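PDB 6LN0: Non-structural protein 3 from Porcine deltacoronavirus, which probably cleaves the viral replicase polyprotein with its zinc-containing papain-like protease domain and carries a macro domain of the ADP-ribose-binding family. Local coordinates for residues A[33-36]-A[37-41]; A[140-143]-A[144-148]; A[159-162]-A[163-167]; A[319-323]-A[324-328]. All coordinates share one frame; numbering follows the deposited sequence.

Interaction 1 (A[33-36]-A[37-41])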
loop_
_atom_site.group_PDB
_atom_site.type_symbol
_atom_site.label_atom_id
_atom_site.label_comp_id
_atom_site.label_asym_id
_atom_site.label_seq_id
_atom_site.Cartn_x
_atom_site.Cartn_y
_atom_site.Cartn_z
ATOM N N ASN A 33 -19.233 -21.690 33.335
ATOM C CA ASN A 33 -18.566 -22.627 34.239
ATOM C C ASN A 33 -18.059 -23.813 33.436
ATOM O O ASN A 33 -18.870 -24.632 32.963
ATOM C CB ASN A 33 -19.525 -23.094 35.338
ATOM C CG ASN A 33 -18.881 -24.079 36.324
ATOM O OD1 ASN A 33 -18.378 -25.150 35.947
ATOM N ND2 ASN A 33 -18.924 -23.723 37.607
ATOM N N PRO A 34 -16.760 -23.966 33.258
ATOM C CA PRO A 34 -16.237 -25.101 32.487
ATOM C C PRO A 34 -16.161 -26.338 33.371
ATOM O O PRO A 34 -15.331 -26.425 34.282
ATOM C CB PRO A 34 -14.848 -24.608 32.046
ATOM C CG PRO A 34 -14.803 -23.140 32.391
ATOM C CD PRO A 34 -15.697 -23.015 33.597
ATOM N N ALA A 35 -17.035 -27.301 33.101
ATOM C CA ALA A 35 -17.429 -28.295 34.072
ATOM C C ALA A 35 -17.248 -29.686 33.493
ATOM O O ALA A 35 -16.982 -29.862 32.300
ATOM C CB ALA A 35 -18.890 -28.095 34.501
ATOM N N ASN A 36 -17.398 -30.683 34.362
ATOM C CA ASN A 36 -17.494 -32.067 33.928
ATOM C C ASN A 36 -18.954 -32.486 33.972
ATOM O O ASN A 36 -19.786 -31.813 34.571
ATOM C CB ASN A 36 -16.639 -32.980 34.807
ATOM C CG ASN A 36 -17.070 -32.961 36.256
ATOM O OD1 ASN A 36 -18.106 -33.531 36.615
ATOM N ND2 ASN A 36 -16.278 -32.297 37.103
ATOM N N ALA A 37 -19.263 -33.603 33.314
ATOM C CA ALA A 37 -20.651 -34.048 33.227
ATOM C C ALA A 37 -21.290 -34.262 34.596
ATOM O O ALA A 37 -22.523 -34.203 34.700
ATOM C CB ALA A 37 -20.752 -35.338 32.412
ATOM N N GLN A 38 -20.490 -34.497 35.645
ATOM C CA GLN A 38 -21.005 -34.727 36.989
ATOM C C GLN A 38 -21.007 -33.473 37.847
ATOM O O GLN A 38 -21.308 -33.558 39.041
ATOM C CB GLN A 38 -20.198 -35.818 37.694
ATOM C CG GLN A 38 -20.774 -37.197 37.534
ATOM C CD GLN A 38 -20.436 -37.791 36.185
ATOM O OE1 GLN A 38 -19.490 -37.348 35.516
ATOM N NE2 GLN A 38 -21.210 -38.792 35.767
ATOM N N LEU A 39 -20.657 -32.319 37.275
ATOM C CA LEU A 39 -20.711 -31.027 37.974
ATOM C C LEU A 39 -20.078 -31.102 39.360
ATOM O O LEU A 39 -20.433 -30.355 40.273
ATOM C CB LEU A 39 -22.147 -30.507 38.063
ATOM C CG LEU A 39 -22.889 -30.517 36.720
ATOM C CD1 LEU A 39 -24.401 -30.575 36.926
ATOM C CD2 LEU A 39 -22.476 -29.326 35.857
ATOM N N THR A 40 -19.121 -32.002 39.522
ATOM C CA THR A 40 -18.419 -32.110 40.786
ATOM C C THR A 40 -17.756 -30.802 41.192
ATOM O O THR A 40 -17.443 -30.626 42.369
ATOM C CB THR A 40 -17.373 -33.227 40.699
ATOM O OG1 THR A 40 -16.240 -32.762 39.958
ATOM C CG2 THR A 40 -17.947 -34.436 39.984
ATOM N N ASN A 41 -17.554 -29.879 40.258
ATOM C CA ASN A 41 -16.787 -28.659 40.509
ATOM C C ASN A 41 -15.496 -28.969 41.263
ATOM O O ASN A 41 -15.178 -28.357 42.286
ATOM C CB ASN A 41 -17.624 -27.623 41.254
ATOM C CG ASN A 41 -18.688 -27.006 40.379
ATOM O OD1 ASN A 41 -18.383 -26.318 39.397
ATOM N ND2 ASN A 41 -19.942 -27.250 40.720
#
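Asn36 OD1 accepts two backbone N-H groups from the loop that follows it, both weakly. Gln38 N lies 2.7 Å from Asn36 OD1 but its hydrogen is badly bent off line (126°), giving an Asx turn, while Thr40 N reaches Asn36 OD1 more directly from 3.4 Å. The amide can meet both because CG sits between the backbone N and the carbonyl carbon (chi1 61°), folding the side chain over its own loop. The other branch is used as well: Asn36 ND2 donates to Thr40 OG1 at 2.9 Å, the two side chains crossing at nearly a right angle. A type I beta turn from Asn36 to Leu39 is closed by Leu39 N on Asn36 O (2.9 Å), and Leu39 CD2 packs on Ala35 CB at 4.0 Å. Further back, Asn33 ND2 donates to Asn41 OD1 at 3.2 Å; the amide planes stand 72° apart, and the donor is tilted only modestly from the carbonyl plane. Asn41 ND2 in turn bonds Gln58 OE1 of helix 55-64. In macro domains this region, between a central strand and a glycine-rich turn, generally borders the ADP-ribose pocket, and the same role is plausible here. Three asparagines thus use their amides as internal struts: both ends of Asn36 and Asn41 are engaged, which should fix the rotation of these groups and hold the loop in shape.

Interaction 2 (A[140-143]-A[144-148])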
loop_
_atom_site.group_PDB
_atom_site.type_symbol
_atom_site.label_atom_id
_atom_site.label_comp_id
_atom_site.label_asym_id
_atom_site.label_seq_id
_atom_site.Cartn_x
_atom_site.Cartn_y
_atom_site.Cartn_z
ATOM N N LYS A 140 -13.574 -17.466 16.188
ATOM C CA LYS A 140 -14.365 -18.094 15.130
ATOM C C LYS A 140 -15.846 -18.206 15.508
ATOM O O LYS A 140 -16.711 -18.211 14.623
ATOM C CB LYS A 140 -13.800 -19.482 14.804
ATOM C CG LYS A 140 -12.605 -19.486 13.844
ATOM C CD LYS A 140 -12.073 -20.904 13.648
ATOM C CE LYS A 140 -10.798 -20.921 12.816
ATOM N NZ LYS A 140 -9.934 -22.088 13.187
ATOM N N ALA A 141 -16.163 -18.306 16.804
ATOM C CA ALA A 141 -17.544 -18.501 17.228
ATOM C C ALA A 141 -18.220 -17.224 17.693
ATOM O O ALA A 141 -19.461 -17.149 17.662
ATOM C CB ALA A 141 -17.619 -19.541 18.350
ATOM N N CYS A 142 -17.450 -16.228 18.109
ATOM C CA CYS A 142 -18.040 -15.024 18.662
ATOM C C CYS A 142 -18.855 -14.281 17.617
ATOM O O CYS A 142 -18.303 -13.904 16.568
ATOM C CB CYS A 142 -16.918 -14.144 19.224
ATOM S SG CYS A 142 -17.512 -12.825 20.278
ATOM N N PRO A 143 -20.158 -14.080 17.830
ATOM C CA PRO A 143 -20.950 -13.255 16.917
ATOM C C PRO A 143 -20.508 -11.803 16.975
ATOM O O PRO A 143 -19.802 -11.376 17.887
ATOM C CB PRO A 143 -22.383 -13.418 17.417
ATOM C CG PRO A 143 -22.363 -14.743 18.138
ATOM C CD PRO A 143 -21.008 -14.822 18.780
ATOM N N SER A 144 -20.964 -11.028 15.981
ATOM C CA SER A 144 -20.504 -9.654 15.784
ATOM C C SER A 144 -21.331 -8.611 16.530
ATOM O O SER A 144 -20.884 -7.466 16.660
ATOM C CB SER A 144 -20.496 -9.316 14.289
ATOM O OG SER A 144 -21.654 -9.815 13.636
ATOM N N ASP A 145 -22.493 -8.980 17.067
ATOM C CA ASP A 145 -23.417 -8.008 17.641
ATOM C C ASP A 145 -23.686 -8.251 19.124
ATOM O O ASP A 145 -24.679 -7.748 19.656
ATOM C CB ASP A 145 -24.732 -8.016 16.862
ATOM C CG ASP A 145 -25.369 -9.395 16.805
ATOM O OD1 ASP A 145 -24.630 -10.403 16.873
ATOM O OD2 ASP A 145 -26.612 -9.471 16.685
ATOM N N ILE A 146 -22.816 -8.985 19.810
ATOM C CA ILE A 146 -23.082 -9.429 21.172
ATOM C C ILE A 146 -22.214 -8.620 22.137
ATOM O O ILE A 146 -21.440 -9.172 22.927
ATOM C CB ILE A 146 -22.864 -10.956 21.259
ATOM C CG1 ILE A 146 -22.945 -11.525 22.671
ATOM C CG2 ILE A 146 -21.554 -11.372 20.605
ATOM C CD1 ILE A 146 -22.692 -13.002 22.685
ATOM N N GLY A 147 -22.316 -7.292 22.038
ATOM C CA GLY A 147 -21.759 -6.324 22.974
ATOM C C GLY A 147 -20.479 -6.652 23.711
ATOM O O GLY A 147 -19.544 -7.230 23.151
ATOM N N ARG A 148 -20.433 -6.275 24.983
ATOM C CA ARG A 148 -19.239 -6.473 25.796
ATOM C C ARG A 148 -19.103 -7.940 26.221
ATOM O O ARG A 148 -20.079 -8.564 26.657
ATOM C CB ARG A 148 -19.306 -5.556 27.012
ATOM C CG ARG A 148 -18.217 -5.784 28.018
ATOM C CD ARG A 148 -18.615 -5.240 29.394
ATOM N NE ARG A 148 -17.534 -5.430 30.355
ATOM C CZ ARG A 148 -17.691 -5.767 31.634
ATOM N NH1 ARG A 148 -16.619 -5.914 32.400
ATOM N NH2 ARG A 148 -18.900 -5.947 32.155
#
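Pro143 and Ile146 lie at a slant to each other across the short link between a helix and a strand, and the CG2 methyl of Ile146 is the branch that does the touching. The methyl meets two ring carbons, with Ile146 CG2 3.9 Å from both Pro143 CB and Pro143 CD. It also presses on the proline backbone, with Ile146 CG2 only 3.2 Å from Pro143 O, a tight approach. A chi1 of 173° sends the CG1 arm of Ile146 away from its own backbone N and leaves CG2 as the branch facing the proline. Cys142 SG adds a looser apolar contact, 4.3 Å from the same Ile146 CG2. The Asp145 carboxylate turns back toward the proline, Asp145 OD1 coming within 3.8 Å of Pro143 CB, a van der Waals approach without a polar bond. No hydrogen bond joins the two segments, and what they share is side-chain packing. Pro143 and Ile146 both also rest on Leu111, just beyond helix 99-110. Cys142 is the first residue to leave helix 131-141, and the chain then enters strand 146-152, completing a beta-alpha-beta unit with strand 117-120; backbone bonds from Ser144, Asp145 and Gly147 join it to edge strand 10-17.

Interaction 3 (A[159-162]-A[163-167])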
loop_
_atom_site.group_PDB
_atom_site.type_symbol
_atom_site.label_atom_id
_atom_site.label_comp_id
_atom_site.label_asym_id
_atom_site.label_seq_id
_atom_site.Cartn_x
_atom_site.Cartn_y
_atom_site.Cartn_z
ATOM N N LEU A 159 -2.522 -12.612 27.211
ATOM C CA LEU A 159 -2.850 -11.325 26.603
ATOM C C LEU A 159 -2.087 -11.133 25.300
ATOM O O LEU A 159 -2.562 -10.422 24.403
ATOM C CB LEU A 159 -2.632 -10.162 27.595
ATOM C CG LEU A 159 -3.581 -8.969 27.298
ATOM C CD1 LEU A 159 -3.859 -8.094 28.526
ATOM C CD2 LEU A 159 -3.145 -8.056 26.116
ATOM N N GLN A 160 -0.922 -11.770 25.171
ATOM C CA GLN A 160 -0.200 -11.744 23.902
ATOM C C GLN A 160 -0.815 -12.701 22.887
ATOM O O GLN A 160 -1.067 -12.319 21.734
ATOM C CB GLN A 160 1.283 -12.091 24.089
ATOM C CG GLN A 160 2.112 -10.952 24.633
ATOM C CD GLN A 160 2.766 -11.314 25.944
ATOM O OE1 GLN A 160 3.418 -12.360 26.057
ATOM N NE2 GLN A 160 2.599 -10.461 26.947
ATOM N N VAL A 161 -1.031 -13.959 23.291
ATOM C CA VAL A 161 -1.663 -14.934 22.403
ATOM C C VAL A 161 -2.944 -14.353 21.823
ATOM O O VAL A 161 -3.276 -14.575 20.650
ATOM C CB VAL A 161 -1.916 -16.254 23.155
ATOM C CG1 VAL A 161 -2.636 -17.251 22.278
ATOM C CG2 VAL A 161 -0.606 -16.827 23.651
ATOM N N TRP A 162 -3.655 -13.553 22.622
ATOM C CA TRP A 162 -4.860 -12.892 22.134
ATOM C C TRP A 162 -4.507 -11.808 21.125
ATOM O O TRP A 162 -5.056 -11.773 20.023
ATOM C CB TRP A 162 -5.655 -12.307 23.308
ATOM C CG TRP A 162 -6.918 -11.579 22.928
ATOM C CD1 TRP A 162 -7.236 -10.284 23.223
ATOM C CD2 TRP A 162 -8.034 -12.109 22.199
ATOM N NE1 TRP A 162 -8.476 -9.968 22.707
ATOM C CE2 TRP A 162 -8.985 -11.075 22.078
ATOM C CE3 TRP A 162 -8.312 -13.352 21.624
ATOM C CZ2 TRP A 162 -10.195 -11.248 21.403
ATOM C CZ3 TRP A 162 -9.518 -13.528 20.961
ATOM C CH2 TRP A 162 -10.443 -12.483 20.855
ATOM N N ASP A 163 -3.585 -10.922 21.493
ATOM C CA ASP A 163 -3.211 -9.814 20.622
ATOM C C ASP A 163 -2.690 -10.303 19.268
ATOM O O ASP A 163 -3.001 -9.713 18.228
ATOM C CB ASP A 163 -2.167 -8.953 21.326
ATOM C CG ASP A 163 -2.070 -7.568 20.739
ATOM O OD1 ASP A 163 -2.921 -7.221 19.888
ATOM O OD2 ASP A 163 -1.141 -6.823 21.126
ATOM N N ALA A 164 -1.910 -11.390 19.257
ATOM C CA ALA A 164 -1.386 -11.918 18.000
ATOM C C ALA A 164 -2.502 -12.454 17.110
ATOM O O ALA A 164 -2.527 -12.183 15.903
ATOM C CB ALA A 164 -0.358 -13.014 18.280
ATOM N N LEU A 165 -3.439 -13.205 17.690
ATOM C CA LEU A 165 -4.528 -13.805 16.931
ATOM C C LEU A 165 -5.444 -12.774 16.284
ATOM O O LEU A 165 -6.213 -13.136 15.388
ATOM C CB LEU A 165 -5.343 -14.726 17.838
ATOM C CG LEU A 165 -4.808 -16.153 17.919
ATOM C CD1 LEU A 165 -5.451 -16.895 19.080
ATOM C CD2 LEU A 165 -5.054 -16.881 16.615
ATOM N N ASN A 166 -5.388 -11.513 16.708
ATOM C CA ASN A 166 -6.172 -10.447 16.095
ATOM C C ASN A 166 -5.297 -9.470 15.317
ATOM O O ASN A 166 -5.683 -8.314 15.111
ATOM C CB ASN A 166 -6.989 -9.719 17.161
ATOM C CG ASN A 166 -7.727 -10.686 18.067
ATOM O OD1 ASN A 166 -7.484 -10.739 19.272
ATOM N ND2 ASN A 166 -8.610 -11.492 17.475
ATOM N N ARG A 167 -4.125 -9.920 14.880
ATOM C CA ARG A 167 -3.242 -9.121 14.057
ATOM C C ARG A 167 -2.793 -9.942 12.862
ATOM O O ARG A 167 -2.619 -11.161 12.954
ATOM C CB ARG A 167 -2.047 -8.628 14.864
ATOM C CG ARG A 167 -2.458 -7.635 15.937
ATOM C CD ARG A 167 -1.320 -7.325 16.872
ATOM N NE ARG A 167 -0.759 -6.016 16.569
ATOM C CZ ARG A 167 -0.741 -4.994 17.419
ATOM N NH1 ARG A 167 -1.251 -5.127 18.643
ATOM N NH2 ARG A 167 -0.209 -3.837 17.043
#
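The C-terminal end of helix 158-165 is where Trp162 and Asn166 meet, one turn apart. The chain there leads out of the macro fold. The Asn166 amide stands over one face of the indole, close to its centre, with the amide and ring planes 76° apart, so the amide meets the ring end-on rather than stacking flat on it. Trp162 swings out from the helix with CG anti to the backbone N (chi1 179°), and its ring also reaches Leu135, Val14 and Leu16. Regular helical bonds hold the backbone: Asp163 N to Leu159 O at 3.1 Å, Ala164 N to Gln160 O at 2.8 Å, and a longer Leu165 N to Val161 O at 3.3 Å. The next bond, Asn166 N to Trp162 O, is weak. Val161 CG1 touches Leu165 CD1 at 4.3 Å, and both residues lie against Val132 of helix 131-141. Farther along, Arg167 NH1 forms a salt bridge with Asp163 OD1 at 3.0 Å; NH1 comes in on the syn side, somewhat out of the carboxylate plane, while Asp163 OD1 lies in the guanidinium plane. Arg167 NE is held by Ala183 O of strand 180-184. The guanidinium is therefore gripped at two of its nitrogens, which restricts its rotation and ties the last turn of the helix to the following sheet.

Interaction 4 (A[319-323]-A[324-328])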
loop_
_atom_site.group_PDB
_atom_site.type_symbol
_atom_site.label_atom_id
_atom_site.label_comp_id
_atom_site.label_asym_id
_atom_site.label_seq_id
_atom_site.Cartn_x
_atom_site.Cartn_y
_atom_site.Cartn_z
ATOM N N LEU A 319 8.988 15.861 -21.679
ATOM C CA LEU A 319 9.026 15.755 -20.224
ATOM C C LEU A 319 10.185 16.553 -19.644
ATOM O O LEU A 319 10.006 17.337 -18.707
ATOM C CB LEU A 319 9.135 14.290 -19.807
ATOM C CG LEU A 319 9.488 14.137 -18.332
ATOM C CD1 LEU A 319 8.240 14.310 -17.514
ATOM C CD2 LEU A 319 10.124 12.787 -18.086
ATOM N N LEU A 320 11.382 16.385 -20.202
ATOM C CA LEU A 320 12.550 17.074 -19.667
ATOM C C LEU A 320 12.401 18.580 -19.776
ATOM O O LEU A 320 12.648 19.310 -18.807
ATOM C CB LEU A 320 13.808 16.612 -20.397
ATOM C CG LEU A 320 14.069 15.106 -20.301
ATOM C CD1 LEU A 320 15.386 14.771 -21.015
ATOM C CD2 LEU A 320 14.054 14.613 -18.829
ATOM N N VAL A 321 11.983 19.065 -20.955
ATOM C CA VAL A 321 11.930 20.508 -21.208
ATOM C C VAL A 321 10.897 21.179 -20.303
ATOM O O VAL A 321 11.143 22.253 -19.741
ATOM C CB VAL A 321 11.648 20.782 -22.701
ATOM C CG1 VAL A 321 11.163 22.202 -22.895
ATOM C CG2 VAL A 321 12.887 20.525 -23.530
ATOM N N SER A 322 9.739 20.557 -20.133
ATOM C CA SER A 322 8.730 21.154 -19.269
ATOM C C SER A 322 9.117 21.140 -17.787
ATOM O O SER A 322 8.507 21.876 -17.007
ATOM C CB SER A 322 7.398 20.445 -19.448
ATOM O OG SER A 322 7.497 19.181 -18.874
ATOM N N ASN A 323 10.101 20.334 -17.369
ATOM C CA ASN A 323 10.602 20.382 -16.000
ATOM C C ASN A 323 11.821 21.272 -15.868
ATOM O O ASN A 323 12.564 21.162 -14.875
ATOM C CB ASN A 323 10.935 18.988 -15.485
ATOM C CG ASN A 323 9.729 18.268 -15.006
ATOM O OD1 ASN A 323 9.360 18.349 -13.838
ATOM N ND2 ASN A 323 9.100 17.542 -15.900
ATOM N N SER A 324 12.030 22.159 -16.833
ATOM C CA SER A 324 13.154 23.071 -16.858
ATOM C C SER A 324 12.651 24.512 -16.914
ATOM O O SER A 324 11.456 24.782 -16.882
ATOM C CB SER A 324 14.055 22.758 -18.051
ATOM O OG SER A 324 13.367 23.064 -19.260
ATOM N N ASP A 325 13.586 25.446 -16.996
ATOM C CA ASP A 325 13.268 26.855 -17.196
ATOM C C ASP A 325 12.989 27.228 -18.668
ATOM O O ASP A 325 13.031 28.411 -18.983
ATOM C CB ASP A 325 14.405 27.731 -16.658
ATOM C CG ASP A 325 15.724 27.539 -17.422
ATOM O OD1 ASP A 325 15.839 26.606 -18.247
ATOM O OD2 ASP A 325 16.665 28.332 -17.185
ATOM N N ALA A 326 12.698 26.284 -19.563
ATOM C CA ALA A 326 12.531 26.615 -20.980
ATOM C C ALA A 326 11.368 27.566 -21.184
ATOM O O ALA A 326 10.225 27.254 -20.831
ATOM C CB ALA A 326 12.297 25.351 -21.812
ATOM N N ALA A 327 11.657 28.706 -21.798
ATOM C CA ALA A 327 10.638 29.696 -22.108
ATOM C C ALA A 327 11.256 30.728 -23.018
ATOM O O ALA A 327 12.455 31.008 -22.927
ATOM C CB ALA A 327 10.085 30.373 -20.848
ATOM N N PHE A 328 10.427 31.273 -23.903
ATOM C CA PHE A 328 10.837 32.345 -24.785
ATOM C C PHE A 328 9.612 33.164 -25.151
ATOM O O PHE A 328 8.472 32.708 -25.007
ATOM C CB PHE A 328 11.542 31.815 -26.042
ATOM C CG PHE A 328 10.630 31.139 -27.035
ATOM C CD1 PHE A 328 10.056 31.860 -28.075
ATOM C CD2 PHE A 328 10.387 29.772 -26.957
ATOM C CE1 PHE A 328 9.226 31.236 -29.000
ATOM C CE2 PHE A 328 9.562 29.131 -27.887
ATOM C CZ PHE A 328 8.972 29.865 -28.904
#
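Val321 O, in the last turn of the helix, takes the backbone N-H of Ser324 at 3.0 Å, with the donor well above the carbonyl plane, as the chain leaves the helix. Ser324 OG also points its proton at Val321 O; the bond is modelled very short, so its exact length is doubtful. A chi1 of 68° tucks the hydroxyl back toward the helix, beside that carbonyl, where it can also accept a weak bond from Ala326 N at 3.3 Å. Alongside this, Val321 CG1 packs snugly on Ala326 CB at 3.5 Å. Asn323, which follows the last turn, sends ND2 back almost straight to Leu319 O (3.0 Å, 176°), and Asn323 N approaches that carbonyl from the opposite face, so one oxygen takes a side-chain and a backbone donor from the same residue. Asn323 OD1 is bonded in turn by Arg277 NE. The turn connects helix 313-322 to strand 327-332 of the papain-like protease. Tyr274 covers Val321, Ser324 and Ala326; Trp298 of helix 293-302 touches Leu320 and Asn323, and strands 338-346 and 376-383 receive Val321 by way of Val344 and Val378.

From the N terminus the four contacts follow in series, none enclosing or crossing another, and each shapes a local turn or helix end. Interaction 1 shapes the loop between strand 29-34 and helix 44-53; interaction 2 closes the turn from helix 131-141 into strand 146-152. Both reach the same six-stranded sheet of the macro fold, with centres about 25 Å apart. Interaction 3 lies on the next helix, its centre about 17 Å from that of interaction 2, and leads the chain into strand 168-173 of the next, four-stranded sheet. Interaction 4, whose centre is about 55 Å from that of interaction 3, lies on the opposite side of the chain's centre, joining helix 313-322 to the large protease sheet.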